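Local coordinates for manganese-containing pseudocatalase (Thermus thermophilus, PDB 2V8T), which breaks down hydrogen peroxide to water and oxygen as a catalase, using a pair of manganese ions in each subunit, at the interface of chains A and B. Numbering follows the deposited sequence. Chains: chain A/B, Manganese-containing pseudocatalase.

The interface of chains A and B. Residues chain A 166-167, 213, 217-219; chain B 99-100, 281, 285.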
ATOM      1  N   TYR A 166      26.011  -6.045  -5.584  1.00  7.36           N
ATOM      2  CA  TYR A 166      27.300  -6.706  -5.689  1.00  7.58           C
ATOM      3  C   TYR A 166      28.343  -6.019  -4.837  1.00  7.86           C
ATOM      4  O   TYR A 166      29.184  -6.637  -4.179  1.00  9.03           O
ATOM      5  CB  TYR A 166      27.739  -6.733  -7.167  1.00  8.17           C
ATOM      6  CG  TYR A 166      29.057  -7.410  -7.382  1.00  8.33           C
ATOM      7  CD1 TYR A 166      30.225  -6.698  -7.310  1.00 10.25           C
ATOM      8  CD2 TYR A 166      29.142  -8.767  -7.727  1.00  8.75           C
ATOM      9  CE1 TYR A 166      31.449  -7.311  -7.518  1.00 11.22           C
ATOM     10  CE2 TYR A 166      30.342  -9.388  -7.947  1.00  9.40           C
ATOM     11  CZ  TYR A 166      31.508  -8.641  -7.824  1.00 10.62           C
ATOM     12  OH  TYR A 166      32.761  -9.208  -8.042  1.00 13.05           O
ATOM     13  N   GLU A 167      28.330  -4.673  -4.863  1.00  7.59           N
ATOM     14  CA  GLU A 167      29.273  -3.868  -4.118  1.00  7.95           C
ATOM     15  C   GLU A 167      29.040  -3.855  -2.607  1.00  8.25           C
ATOM     16  O   GLU A 167      29.890  -3.341  -1.861  1.00  8.75           O
ATOM     17  CB  GLU A 167      29.277  -2.446  -4.666  1.00  8.35           C
ATOM     18  CG  GLU A 167      29.854  -2.375  -6.085  1.00  8.26           C
ATOM     19  CD  GLU A 167      29.876  -0.964  -6.556  1.00  8.68           C
ATOM     20  OE1 GLU A 167      28.710  -0.395  -6.542  1.00  9.66           O
ATOM     21  OE2 GLU A 167      30.884  -0.381  -6.930  1.00 10.32           O
ATOM     22  N   ILE A 213      30.151   1.426 -17.062  1.00  9.29           N
ATOM     23  CA  ILE A 213      31.102   0.507 -16.457  1.00  9.22           C
ATOM     24  C   ILE A 213      30.886  -0.800 -17.198  1.00  9.15           C
ATOM     25  O   ILE A 213      29.744  -1.212 -17.457  1.00  9.39           O
ATOM     26  CB  ILE A 213      30.901   0.326 -14.943  1.00 10.34           C
ATOM     27  CG1 ILE A 213      31.982  -0.587 -14.380  1.00 12.14           C
ATOM     28  CG2 ILE A 213      29.450  -0.105 -14.563  1.00 11.17           C
ATOM     29  CD1 ILE A 213      31.966  -0.725 -12.851  1.00 14.17           C
ATOM     30  N   LYS A 217      34.696  -5.550 -15.588  1.00 12.00           N
ATOM     31  CA  LYS A 217      35.250  -5.103 -14.316  1.00 12.58           C
ATOM     32  C   LYS A 217      34.706  -5.875 -13.123  1.00 11.95           C
ATOM     33  O   LYS A 217      35.165  -5.669 -11.987  1.00 14.25           O
ATOM     34  CB  LYS A 217      34.955  -3.616 -14.114  1.00 15.03           C
ATOM     35  CG  LYS A 217      35.552  -2.750 -15.179  1.00 19.39           C
ATOM     36  CD  LYS A 217      37.043  -2.951 -15.411  1.00 25.15           C
ATOM     37  CE  LYS A 217      37.547  -2.255 -16.704  0.50 23.14           C
ATOM     38  NZ  LYS A 217      38.985  -2.579 -16.991  0.50 25.22           N
ATOM     39  N   ILE A 218      33.751  -6.770 -13.360  1.00 10.72           N
ATOM     40  CA  ILE A 218      33.166  -7.567 -12.309  1.00 10.08           C
ATOM     41  C   ILE A 218      33.702  -9.007 -12.562  1.00  9.86           C
ATOM     42  O   ILE A 218      33.337  -9.619 -13.555  1.00 10.00           O
ATOM     43  CB  ILE A 218      31.633  -7.552 -12.417  1.00  9.99           C
ATOM     44  CG1 ILE A 218      31.088  -6.103 -12.370  1.00 11.48           C
ATOM     45  CG2 ILE A 218      31.045  -8.457 -11.325  1.00 11.22           C
ATOM     46  CD1 ILE A 218      31.482  -5.320 -11.112  1.00 13.93           C
ATOM     47  N   PRO A 219      34.583  -9.522 -11.700  1.00 10.74           N
ATOM     48  CA  PRO A 219      35.295 -10.768 -12.059  1.00 10.77           C
ATOM     49  C   PRO A 219      34.385 -11.947 -12.438  1.00 10.00           C
ATOM     50  O   PRO A 219      34.672 -12.670 -13.393  1.00 10.09           O
ATOM     51  CB  PRO A 219      36.144 -11.044 -10.823  1.00 13.68           C
ATOM     52  CG  PRO A 219      36.325  -9.774 -10.170  1.00 16.17           C
ATOM     53  CD  PRO A 219      35.178  -8.884 -10.501  1.00 11.84           C
TER
ATOM     54  N   PRO B  99      34.744  -1.833  -7.908  1.00 13.09           N
ATOM     55  CA  PRO B  99      33.526  -2.543  -7.463  1.00 13.03           C
ATOM     56  C   PRO B  99      33.767  -3.902  -6.911  1.00 13.35           C
ATOM     57  O   PRO B  99      32.932  -4.382  -6.112  1.00 18.12           O
ATOM     58  CB  PRO B  99      32.647  -2.627  -8.699  1.00 16.28           C
ATOM     59  CG  PRO B  99      33.059  -1.472  -9.436  1.00 19.65           C
ATOM     60  CD  PRO B  99      34.602  -1.308  -9.263  1.00 18.92           C
ATOM     61  N   ALA B 100      34.831  -4.560  -7.337  1.00 13.33           N
ATOM     62  CA  ALA B 100      35.103  -5.868  -6.866  1.00 14.14           C
ATOM     63  C   ALA B 100      35.562  -5.916  -5.402  1.00 13.58           C
ATOM     64  O   ALA B 100      35.622  -6.982  -4.783  1.00 16.67           O
ATOM     65  CB  ALA B 100      36.158  -6.571  -7.760  1.00 16.22           C
ATOM     66  N   PHE B 281      27.992   5.025  -9.042  1.00  7.76           N
ATOM     67  CA  PHE B 281      27.894   5.390 -10.446  1.00  8.28           C
ATOM     68  C   PHE B 281      27.215   6.772 -10.618  1.00  7.95           C
ATOM     69  O   PHE B 281      26.477   6.997 -11.561  1.00  8.58           O
ATOM     70  CB  PHE B 281      27.220   4.318 -11.298  1.00  8.99           C
ATOM     71  CG  PHE B 281      27.610   2.925 -10.895  1.00  8.49           C
ATOM     72  CD1 PHE B 281      28.916   2.507 -11.039  1.00  9.20           C
ATOM     73  CD2 PHE B 281      26.718   2.051 -10.271  1.00 10.23           C
ATOM     74  CE1 PHE B 281      29.338   1.259 -10.591  1.00  9.96           C
ATOM     75  CE2 PHE B 281      27.142   0.812  -9.819  1.00 10.81           C
ATOM     76  CZ  PHE B 281      28.456   0.417  -9.988  1.00 10.27           C
ATOM     77  N   PHE B 285      30.071   6.454 -13.375  1.00  8.27           N
ATOM     78  CA  PHE B 285      31.181   5.721 -12.760  1.00  8.29           C
ATOM     79  C   PHE B 285      32.472   6.536 -12.790  1.00  8.37           C
ATOM     80  O   PHE B 285      33.086   6.766 -11.748  1.00  9.07           O
ATOM     81  CB  PHE B 285      31.346   4.358 -13.444  1.00  8.37           C
ATOM     82  CG  PHE B 285      32.452   3.525 -12.906  1.00  8.85           C
ATOM     83  CD1 PHE B 285      32.577   3.254 -11.532  1.00  9.72           C
ATOM     84  CD2 PHE B 285      33.353   2.947 -13.769  1.00 10.84           C
ATOM     85  CE1 PHE B 285      33.647   2.477 -11.038  1.00 11.24           C
ATOM     86  CE2 PHE B 285      34.363   2.124 -13.276  1.00 13.74           C
ATOM     87  CZ  PHE B 285      34.514   1.907 -11.914  1.00 12.97           C
TER
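A:Ile213 lays its CD1 methyl over the centre of the B:Phe285 ring, 3.8 Å from the centroid, in a CH-pi contact that forms part of a larger interface between two subunits of this manganese catalase, a family built round a dimanganese four-helix bundle. CG1 stands anti to the backbone N (chi1 -177°) and the extended chain carries CD1 in over the middle of the ring, with CB and CG1 against its CD2 side. The same methyl meets B:Pro99 tip to tip, with CD1 of A:Ile213 3.7 Å from CG of the proline, and also reaches CE1 of B:Phe281.

B:Pro99, at the start of the 3-10 helix 99-101, is met by A:Ile218 and A:Glu167 as well as A:Ile213. A:Ile218 crosses it at about a right angle and sets CD1 3.8 Å from the proline CB. A:Glu167 lies alongside, pointing the same way, its carboxylate OE2 3.4 Å from CB of B:Pro99. The other carboxylate oxygen, OE1, meets B:Phe281 tip to tip, 3.5 Å from CZ, with carboxylate and ring planes only 7° apart. No hydrogen bond or salt bridge spans the patch, and the carboxylate oxygens lie against carbons of B:Pro99 and B:Phe281.

Next along the 3-10 helix, B:Ala100 points its CB at the ring of A:Pro219, the first residue of helix 219-226, 3.7 Å from CD. CA of B:Ala100 lies in plane at the edge of the A:Tyr166 ring, 4.0 Å from CE1. Within chain A, CG2 of A:Ile218 sits 3.5 Å above one face of that ring, off toward the rim, and may steady it.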